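Local coordinates for protein GCN5-related N-acetyltransferase (PDB 4MY0) that probably transfers an acetyl group from acetyl-coenzyme A to amines, perhaps of aminoglycosides, as a member of the GCN5-related N-acetyltransferase family, at residues Ala147-Val160 against Ala234-Ala247. Residues are numbered along the deposited sequence; the frame is centred on the assembly and turned at random.
Sequences AADLRSLGGREVAV and ATARALWATVGSGA. With ACO (acetyl coenzyme *a), chain P.
Arg237 of helix 233-244 supplies the hydrogen bond that joins the segments: its NH1 donates to Leu153 O at 2.9 Å, in the carbonyl plane and on a lone pair, with 154° at the hydrogen. The guanidinium is also tethered within its own helix, by a salt bridge from NE to Glu233 OE1. A weaker polar contact runs from Ala241 CA-H to Leu150 O, with CA and O 3.3 Å apart.

One apolar cluster gathers round Trp240. Leu150 CD1 approaches its ring obliquely, 3.7 Å from CE3, while Leu153 lies alongside and sets CD1 against Trp240 CB. A second forms at the end of the type I turn Gly155-Val158, where Val158 CB meets Ala238 CB at 3.8 Å; with CG2 anti to its carbonyl carbon (CG1 at chi1 -178°), that methyl lies by Ala234.

Glycine permits the nearest backbone approaches. The CA atoms of Arg151 and Gly244 are 4.1 Å apart, and a CB on Gly244 would clash with Arg151 N; one on Gly155 would strike Ala234 O.

Arg151 ties this packing to the cofactor. Its chain, extended from CG to NE, sets one guanidinium face against the adenine, C5A lying 3.1 Å above the plane, offset toward the rim; at the in-plane edge NH1 donates to O2B of acetyl-CoA at 3.3 Å. A leucine here would probably leave that ribose hydroxyl without its arginine donor and the adenine without a flat cationic cover. Ser248 of this chain and backbone amides of Gly96, Gly98 and Gly100 of a second subunit also bind this acetyl-CoA, so the packed segments form part of an intersubunit acetyl-CoA site, the neighbour contributing the glycine-rich pyrophosphate-binding loop characteristic of GNAT folds.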
ATOM      1  N   ALA C 147      10.373  -6.272  19.222  1.00 24.89           N
ATOM      2  CA  ALA C 147      10.222  -7.245  20.307  1.00 25.76           C
ATOM      3  C   ALA C 147      11.545  -7.906  20.718  1.00 26.57           C
ATOM      4  O   ALA C 147      11.780  -8.158  21.902  1.00 25.63           O
ATOM      5  CB  ALA C 147       9.176  -8.295  19.930  1.00 21.07           C
ATOM      6  N   ALA C 148      12.409  -8.202  19.747  1.00 25.23           N
ATOM      7  CA  ALA C 148      13.661  -8.915  20.060  1.00 28.37           C
ATOM      8  C   ALA C 148      14.551  -8.067  20.966  1.00 33.52           C
ATOM      9  O   ALA C 148      15.369  -8.583  21.726  1.00 36.48           O
ATOM     10  CB  ALA C 148      14.415  -9.285  18.774  1.00 27.83           C
ATOM     11  N   ASP C 149      14.395  -6.752  20.861  1.00 34.59           N
ATOM     12  CA  ASP C 149      15.153  -5.808  21.671  1.00 36.88           C
ATOM     13  C   ASP C 149      14.691  -5.874  23.139  1.00 31.42           C
ATOM     14  O   ASP C 149      15.507  -5.938  24.063  1.00 34.64           O
ATOM     15  CB  ASP C 149      14.935  -4.406  21.097  1.00 44.16           C
ATOM     16  CG  ASP C 149      15.887  -3.377  21.664  1.00 54.56           C
ATOM     17  OD1 ASP C 149      16.599  -3.675  22.660  1.00 58.34           O
ATOM     18  OD2 ASP C 149      15.909  -2.255  21.109  1.00 56.61           O
ATOM     19  N   LEU C 150      13.378  -5.865  23.337  1.00 26.52           N
ATOM     20  CA  LEU C 150      12.787  -5.962  24.667  1.00 26.32           C
ATOM     21  C   LEU C 150      13.150  -7.287  25.329  1.00 29.20           C
ATOM     22  O   LEU C 150      13.393  -7.362  26.542  1.00 29.12           O
ATOM     23  CB  LEU C 150      11.271  -5.853  24.544  1.00 23.54           C
ATOM     24  CG  LEU C 150      10.794  -4.515  23.991  1.00 26.68           C
ATOM     25  CD1 LEU C 150       9.286  -4.469  23.957  1.00 25.44           C
ATOM     26  CD2 LEU C 150      11.326  -3.384  24.831  1.00 27.85           C
ATOM     27  N   ARG C 151      13.205  -8.330  24.509  1.00 30.81           N
ATOM     28  CA  ARG C 151      13.400  -9.683  24.992  1.00 27.20           C
ATOM     29  C   ARG C 151      14.726  -9.827  25.739  1.00 31.86           C
ATOM     30  O   ARG C 151      14.838 -10.631  26.665  1.00 32.47           O
ATOM     31  CB  ARG C 151      13.350 -10.656  23.818  1.00 28.03           C
ATOM     32  CG  ARG C 151      13.556 -12.089  24.241  1.00 29.54           C
ATOM     33  CD  ARG C 151      13.601 -13.048  23.069  1.00 33.51           C
ATOM     34  NE  ARG C 151      14.028 -14.336  23.587  1.00 36.78           N
ATOM     35  CZ  ARG C 151      15.293 -14.719  23.632  1.00 36.66           C
ATOM     36  NH1 ARG C 151      15.615 -15.891  24.160  1.00 38.64           N
ATOM     37  NH2 ARG C 151      16.233 -13.925  23.140  1.00 32.75           N
ATOM     38  N   SER C 152      15.727  -9.044  25.348  1.00 34.34           N
ATOM     39  CA  SER C 152      17.053  -9.194  25.949  1.00 35.39           C
ATOM     40  C   SER C 152      17.368  -8.170  27.039  1.00 36.19           C
ATOM     41  O   SER C 152      18.534  -7.961  27.358  1.00 37.67           O
ATOM     42  CB  SER C 152      18.130  -9.130  24.867  1.00 40.89           C
ATOM     43  OG  SER C 152      18.081  -7.877  24.214  1.00 48.90           O
ATOM     44  N   LEU C 153      16.339  -7.551  27.626  1.00 36.60           N
ATOM     45  CA  LEU C 153      16.560  -6.563  28.686  1.00 33.29           C
ATOM     46  C   LEU C 153      17.043  -7.160  30.009  1.00 38.43           C
ATOM     47  O   LEU C 153      17.611  -6.448  30.838  1.00 41.75           O
ATOM     48  CB  LEU C 153      15.322  -5.687  28.901  1.00 31.57           C
ATOM     49  CG  LEU C 153      15.105  -4.694  27.765  1.00 29.91           C
ATOM     50  CD1 LEU C 153      13.870  -3.856  28.014  1.00 31.95           C
ATOM     51  CD2 LEU C 153      16.336  -3.808  27.572  1.00 31.57           C
ATOM     52  N   GLY C 154      16.836  -8.460  30.207  1.00 41.59           N
ATOM     53  CA  GLY C 154      17.380  -9.128  31.381  1.00 43.20           C
ATOM     54  C   GLY C 154      16.405  -9.178  32.543  1.00 45.05           C
ATOM     55  O   GLY C 154      15.206  -9.377  32.341  1.00 44.82           O
ATOM     56  N   GLY C 155      16.920  -9.002  33.758  1.00 44.60           N
ATOM     57  CA  GLY C 155      16.101  -9.066  34.959  1.00 44.49           C
ATOM     58  C   GLY C 155      15.521 -10.450  35.209  1.00 48.63           C
ATOM     59  O   GLY C 155      14.391 -10.575  35.697  1.00 47.52           O
ATOM     60  N   ARG C 156      16.288 -11.489  34.877  1.00 52.48           N
ATOM     61  CA  ARG C 156      15.856 -12.878  35.068  1.00 57.87           C
ATOM     62  C   ARG C 156      15.664 -13.232  36.545  1.00 57.02           C
ATOM     63  O   ARG C 156      14.935 -14.164  36.881  1.00 61.41           O
ATOM     64  CB  ARG C 156      16.864 -13.843  34.441  1.00 65.06           C
ATOM     65  CG  ARG C 156      17.060 -13.663  32.949  1.00 71.75           C
ATOM     66  CD  ARG C 156      16.456 -14.815  32.159  1.00 77.15           C
ATOM     67  NE  ARG C 156      16.897 -14.797  30.767  1.00 81.41           N
ATOM     68  CZ  ARG C 156      18.051 -15.311  30.348  1.00 88.01           C
ATOM     69  NH1 ARG C 156      18.380 -15.254  29.062  1.00 90.39           N
ATOM     70  NH2 ARG C 156      18.880 -15.879  31.216  1.00 89.65           N
ATOM     71  N   GLU C 157      16.325 -12.481  37.420  1.00 54.34           N
ATOM     72  CA  GLU C 157      16.298 -12.742  38.858  1.00 53.75           C
ATOM     73  C   GLU C 157      15.017 -12.223  39.531  1.00 47.29           C
ATOM     74  O   GLU C 157      14.758 -12.502  40.706  1.00 44.83           O
ATOM     75  CB  GLU C 157      17.539 -12.126  39.527  1.00 59.88           C
ATOM     76  CG  GLU C 157      17.567 -10.579  39.570  1.00 65.29           C
ATOM     77  CD  GLU C 157      17.793  -9.919  38.200  1.00 65.15           C
ATOM     78  OE1 GLU C 157      17.925  -8.677  38.141  1.00 63.66           O
ATOM     79  OE2 GLU C 157      17.842 -10.639  37.184  1.00 64.91           O
ATOM     80  N   VAL C 158      14.208 -11.477  38.786  1.00 42.19           N
ATOM     81  CA  VAL C 158      12.976 -10.928  39.346  1.00 37.41           C
ATOM     82  C   VAL C 158      11.820 -11.915  39.220  1.00 35.83           C
ATOM     83  O   VAL C 158      11.508 -12.386  38.120  1.00 36.26           O
ATOM     84  CB  VAL C 158      12.580  -9.611  38.656  1.00 37.07           C
ATOM     85  CG1 VAL C 158      11.319  -9.023  39.295  1.00 35.50           C
ATOM     86  CG2 VAL C 158      13.727  -8.618  38.715  1.00 39.38           C
ATOM     87  N   ALA C 159      11.180 -12.219  40.348  1.00 34.40           N
ATOM     88  CA  ALA C 159       9.968 -13.037  40.355  1.00 34.41           C
ATOM     89  C   ALA C 159       8.824 -12.303  39.649  1.00 35.09           C
ATOM     90  O   ALA C 159       8.444 -11.203  40.045  1.00 38.00           O
ATOM     91  CB  ALA C 159       9.574 -13.412  41.796  1.00 33.52           C
ATOM     92  N   VAL C 160       8.305 -12.912  38.587  1.00 32.46           N
ATOM     93  CA  VAL C 160       7.188 -12.374  37.823  1.00 33.89           C
ATOM     94  C   VAL C 160       6.147 -13.474  37.701  1.00 34.78           C
ATOM     95  O   VAL C 160       6.471 -14.572  37.270  1.00 37.26           O
ATOM     96  CB  VAL C 160       7.621 -11.987  36.402  1.00 35.26           C
ATOM     97  CG1 VAL C 160       6.415 -11.566  35.584  1.00 35.52           C
ATOM     98  CG2 VAL C 160       8.639 -10.874  36.443  1.00 40.60           C
ATOM     99  N   ALA C 234      15.568  -3.447  37.704  1.00 30.91           N
ATOM    100  CA  ALA C 234      15.436  -4.885  37.517  1.00 36.28           C
ATOM    101  C   ALA C 234      14.006  -5.303  37.133  1.00 33.67           C
ATOM    102  O   ALA C 234      13.808  -6.148  36.262  1.00 30.86           O
ATOM    103  CB  ALA C 234      15.900  -5.628  38.769  1.00 32.44           C
ATOM    104  N   THR C 235      13.009  -4.714  37.784  1.00 34.55           N
ATOM    105  CA  THR C 235      11.628  -5.077  37.499  1.00 29.33           C
ATOM    106  C   THR C 235      11.190  -4.580  36.126  1.00 28.91           C
ATOM    107  O   THR C 235      10.486  -5.288  35.406  1.00 27.60           O
ATOM    108  CB  THR C 235      10.683  -4.541  38.582  1.00 28.15           C
ATOM    109  OG1 THR C 235      11.006  -5.168  39.821  1.00 29.59           O
ATOM    110  CG2 THR C 235       9.239  -4.846  38.245  1.00 28.95           C
ATOM    111  N   ALA C 236      11.596  -3.365  35.759  1.00 26.87           N
ATOM    112  CA  ALA C 236      11.262  -2.854  34.430  1.00 31.15           C
ATOM    113  C   ALA C 236      11.824  -3.782  33.354  1.00 30.31           C
ATOM    114  O   ALA C 236      11.123  -4.153  32.407  1.00 25.27           O
ATOM    115  CB  ALA C 236      11.766  -1.422  34.245  1.00 28.09           C
ATOM    116  N   ARG C 237      13.085  -4.170  33.513  1.00 29.30           N
ATOM    117  CA  ARG C 237      13.718  -5.045  32.538  1.00 27.93           C
ATOM    118  C   ARG C 237      12.948  -6.358  32.438  1.00 27.11           C
ATOM    119  O   ARG C 237      12.630  -6.809  31.339  1.00 26.01           O
ATOM    120  CB  ARG C 237      15.182  -5.280  32.900  1.00 27.27           C
ATOM    121  CG  ARG C 237      16.050  -4.038  32.757  1.00 30.58           C
ATOM    122  CD  ARG C 237      17.505  -4.314  33.189  1.00 32.52           C
ATOM    123  NE  ARG C 237      18.390  -3.190  32.885  1.00 36.13           N
ATOM    124  CZ  ARG C 237      18.901  -2.950  31.677  1.00 34.72           C
ATOM    125  NH1 ARG C 237      18.620  -3.755  30.661  1.00 29.45           N
ATOM    126  NH2 ARG C 237      19.700  -1.911  31.484  1.00 34.80           N
ATOM    127  N   ALA C 238      12.605  -6.935  33.592  1.00 27.05           N
ATOM    128  CA  ALA C 238      11.891  -8.217  33.643  1.00 28.92           C
ATOM    129  C   ALA C 238      10.526  -8.172  32.958  1.00 29.45           C
ATOM    130  O   ALA C 238      10.149  -9.112  32.254  1.00 30.81           O
ATOM    131  CB  ALA C 238      11.737  -8.688  35.096  1.00 27.00           C
ATOM    132  N   LEU C 239       9.773  -7.099  33.191  1.00 26.72           N
ATOM    133  CA  LEU C 239       8.427  -6.999  32.639  1.00 25.63           C
ATOM    134  C   LEU C 239       8.476  -6.732  31.135  1.00 23.83           C
ATOM    135  O   LEU C 239       7.706  -7.322  30.378  1.00 26.48           O
ATOM    136  CB  LEU C 239       7.625  -5.912  33.348  1.00 25.26           C
ATOM    137  CG  LEU C 239       7.274  -6.159  34.815  1.00 28.29           C
ATOM    138  CD1 LEU C 239       6.691  -4.903  35.406  1.00 28.12           C
ATOM    139  CD2 LEU C 239       6.298  -7.320  34.965  1.00 31.11           C
ATOM    140  N   TRP C 240       9.373  -5.852  30.695  1.00 23.35           N
ATOM    141  CA  TRP C 240       9.567  -5.665  29.247  1.00 24.10           C
ATOM    142  C   TRP C 240      10.052  -6.958  28.620  1.00 26.10           C
ATOM    143  O   TRP C 240       9.662  -7.301  27.511  1.00 26.97           O
ATOM    144  CB  TRP C 240      10.552  -4.531  28.942  1.00 21.98           C
ATOM    145  CG  TRP C 240       9.936  -3.178  29.103  1.00 24.39           C
ATOM    146  CD1 TRP C 240      10.234  -2.243  30.057  1.00 24.38           C
ATOM    147  CD2 TRP C 240       8.890  -2.612  28.298  1.00 20.64           C
ATOM    148  NE1 TRP C 240       9.437  -1.125  29.887  1.00 24.52           N
ATOM    149  CE2 TRP C 240       8.598  -1.334  28.824  1.00 24.31           C
ATOM    150  CE3 TRP C 240       8.158  -3.074  27.192  1.00 20.85           C
ATOM    151  CZ2 TRP C 240       7.609  -0.506  28.276  1.00 25.31           C
ATOM    152  CZ3 TRP C 240       7.184  -2.258  26.649  1.00 22.27           C
ATOM    153  CH2 TRP C 240       6.918  -0.984  27.185  1.00 26.44           C
ATOM    154  N   ALA C 241      10.917  -7.681  29.326  1.00 25.92           N
ATOM    155  CA  ALA C 241      11.445  -8.920  28.765  1.00 25.16           C
ATOM    156  C   ALA C 241      10.345  -9.990  28.677  1.00 29.04           C
ATOM    157  O   ALA C 241      10.338 -10.800  27.751  1.00 30.16           O
ATOM    158  CB  ALA C 241      12.655  -9.409  29.563  1.00 24.35           C
ATOM    159  N   THR C 242       9.411  -9.978  29.629  1.00 29.18           N
ATOM    160  CA  THR C 242       8.226 -10.841  29.551  1.00 25.62           C
ATOM    161  C   THR C 242       7.436 -10.584  28.264  1.00 24.46           C
ATOM    162  O   THR C 242       7.111 -11.521  27.533  1.00 28.65           O
ATOM    163  CB  THR C 242       7.303 -10.648  30.765  1.00 27.15           C
ATOM    164  OG1 THR C 242       8.057 -10.859  31.963  1.00 30.05           O
ATOM    165  CG2 THR C 242       6.132 -11.635  30.727  1.00 29.63           C
ATOM    166  N   VAL C 243       7.137  -9.318  27.978  1.00 24.57           N
ATOM    167  CA  VAL C 243       6.421  -8.981  26.746  1.00 25.02           C
ATOM    168  C   VAL C 243       7.233  -9.396  25.511  1.00 25.54           C
ATOM    169  O   VAL C 243       6.713 -10.036  24.588  1.00 26.07           O
ATOM    170  CB  VAL C 243       6.113  -7.471  26.661  1.00 28.84           C
ATOM    171  CG1 VAL C 243       5.321  -7.154  25.389  1.00 26.33           C
ATOM    172  CG2 VAL C 243       5.339  -7.011  27.897  1.00 30.93           C
ATOM    173  N   GLY C 244       8.512  -9.035  25.506  1.00 26.77           N
ATOM    174  CA  GLY C 244       9.390  -9.315  24.378  1.00 28.18           C
ATOM    175  C   GLY C 244       9.678 -10.789  24.144  1.00 30.32           C
ATOM    176  O   GLY C 244      10.108 -11.168  23.054  1.00 29.11           O
ATOM    177  N   SER C 245       9.439 -11.623  25.156  1.00 26.98           N
ATOM    178  CA  SER C 245       9.662 -13.062  25.030  1.00 28.72           C
ATOM    179  C   SER C 245       8.827 -13.632  23.881  1.00 31.62           C
ATOM    180  O   SER C 245       9.091 -14.730  23.408  1.00 33.25           O
ATOM    181  CB  SER C 245       9.305 -13.789  26.329  1.00 28.49           C
ATOM    182  OG  SER C 245       7.890 -13.833  26.508  1.00 29.24           O
ATOM    183  N   GLY C 246       7.819 -12.884  23.434  1.00 29.42           N
ATOM    184  CA  GLY C 246       7.014 -13.302  22.295  1.00 28.58           C
ATOM    185  C   GLY C 246       7.631 -13.079  20.914  1.00 30.21           C
ATOM    186  O   GLY C 246       6.969 -13.312  19.896  1.00 28.98           O
ATOM    187  N   ALA C 247       8.895 -12.649  20.865  1.00 29.02           N
ATOM    188  CA  ALA C 247       9.500 -12.144  19.619  1.00 27.40           C
ATOM    189  C   ALA C 247       9.575 -13.152  18.481  1.00 30.13           C
ATOM    190  O   ALA C 247       9.678 -12.753  17.316  1.00 32.24           O
ATOM    191  CB  ALA C 247      10.904 -11.554  19.875  1.00 23.50           C
TER
HETATM  192  N1A ACO P 400      15.024 -15.522  19.907  1.00 38.18           N
HETATM  193  C2A ACO P 400      16.291 -15.986  19.995  1.00 37.10           C
HETATM  194  N3A ACO P 400      16.649 -17.020  20.787  1.00 35.40           N
HETATM  195  C4A ACO P 400      15.725 -17.653  21.548  1.00 38.26           C
HETATM  196  C5A ACO P 400      14.324 -17.201  21.506  1.00 39.68           C
HETATM  197  C6A ACO P 400      14.002 -16.061  20.616  1.00 37.24           C
HETATM  198  N6A ACO P 400      12.732 -15.587  20.523  1.00 37.11           N
HETATM  199  N7A ACO P 400      13.635 -17.995  22.352  1.00 41.75           N
HETATM  200  C8A ACO P 400      14.510 -18.880  22.892  1.00 42.32           C
HETATM  201  N9A ACO P 400      15.755 -18.668  22.415  1.00 41.58           N
HETATM  202  C1B ACO P 400      16.977 -19.431  22.754  1.00 37.57           C
HETATM  203  C2B ACO P 400      17.449 -19.159  24.163  1.00 35.39           C
HETATM  204  O2B ACO P 400      18.190 -17.935  24.262  1.00 34.13           O
HETATM  205  C3B ACO P 400      18.316 -20.378  24.392  1.00 37.95           C
HETATM  206  O3B ACO P 400      19.538 -20.193  23.685  1.00 43.59           O
HETATM  207  P3B ACO P 400      20.895 -19.733  24.415  1.00 64.25           P
HETATM  208  O7A ACO P 400      20.468 -18.595  25.318  1.00 63.51           O
HETATM  209  O8A ACO P 400      21.319 -20.988  25.146  1.00 63.18           O
HETATM  210  O9A ACO P 400      21.806 -19.343  23.275  1.00 66.79           O
HETATM  211  C4B ACO P 400      17.601 -21.497  23.651  1.00 38.30           C
HETATM  212  O4B ACO P 400      16.725 -20.837  22.723  1.00 38.11           O
HETATM  213  C5B ACO P 400      16.790 -22.397  24.580  1.00 35.88           C
HETATM  214  O5B ACO P 400      16.039 -21.552  25.457  1.00 32.53           O
HETATM  215  P1A ACO P 400      14.814 -22.070  26.371  1.00 30.25           P
HETATM  216  O1A ACO P 400      14.865 -23.569  26.541  1.00 30.45           O
HETATM  217  O2A ACO P 400      14.787 -21.119  27.534  1.00 29.12           O
HETATM  218  O3A ACO P 400      13.584 -21.780  25.363  1.00 43.87           O
HETATM  219  P2A ACO P 400      12.128 -21.259  25.805  1.00 34.54           P
HETATM  220  O4A ACO P 400      11.723 -22.030  27.047  1.00 37.98           O
HETATM  221  O5A ACO P 400      12.169 -19.762  25.853  1.00 28.90           O
HETATM  222  O6A ACO P 400      11.192 -21.766  24.582  1.00 31.95           O
HETATM  223  CBP ACO P 400      10.005 -20.978  22.637  1.00 26.35           C
HETATM  224  CCP ACO P 400      11.365 -21.260  23.260  1.00 26.28           C
HETATM  225  CDP ACO P 400       9.194 -22.260  22.483  1.00 24.61           C
HETATM  226  CEP ACO P 400      10.229 -20.344  21.272  1.00 22.79           C
HETATM  227  CAP ACO P 400       9.297 -20.014  23.593  1.00 28.94           C
HETATM  228  OAP ACO P 400      10.142 -18.874  23.827  1.00 33.34           O
HETATM  229  C9P ACO P 400       7.927 -19.608  23.115  1.00 29.31           C
HETATM  230  O9P ACO P 400       6.953 -20.222  23.534  1.00 24.20           O
HETATM  231  N8P ACO P 400       7.827 -18.578  22.260  1.00 30.96           N
HETATM  232  C7P ACO P 400       6.563 -18.079  21.734  1.00 25.08           C
HETATM  233  C6P ACO P 400       5.808 -19.117  20.907  1.00 25.92           C
HETATM  234  C5P ACO P 400       6.709 -19.722  19.852  1.00 33.88           C
HETATM  235  O5P ACO P 400       7.409 -19.005  19.144  1.00 32.26           O
HETATM  236  N4P ACO P 400       6.679 -21.049  19.723  1.00 34.23           N
HETATM  237  C3P ACO P 400       6.874 -21.683  18.421  1.00 32.58           C
HETATM  238  C2P ACO P 400       8.224 -22.374  18.308  1.00 30.34           C
HETATM  239  S1P ACO P 400       8.294 -23.325  16.813  1.00 30.29           S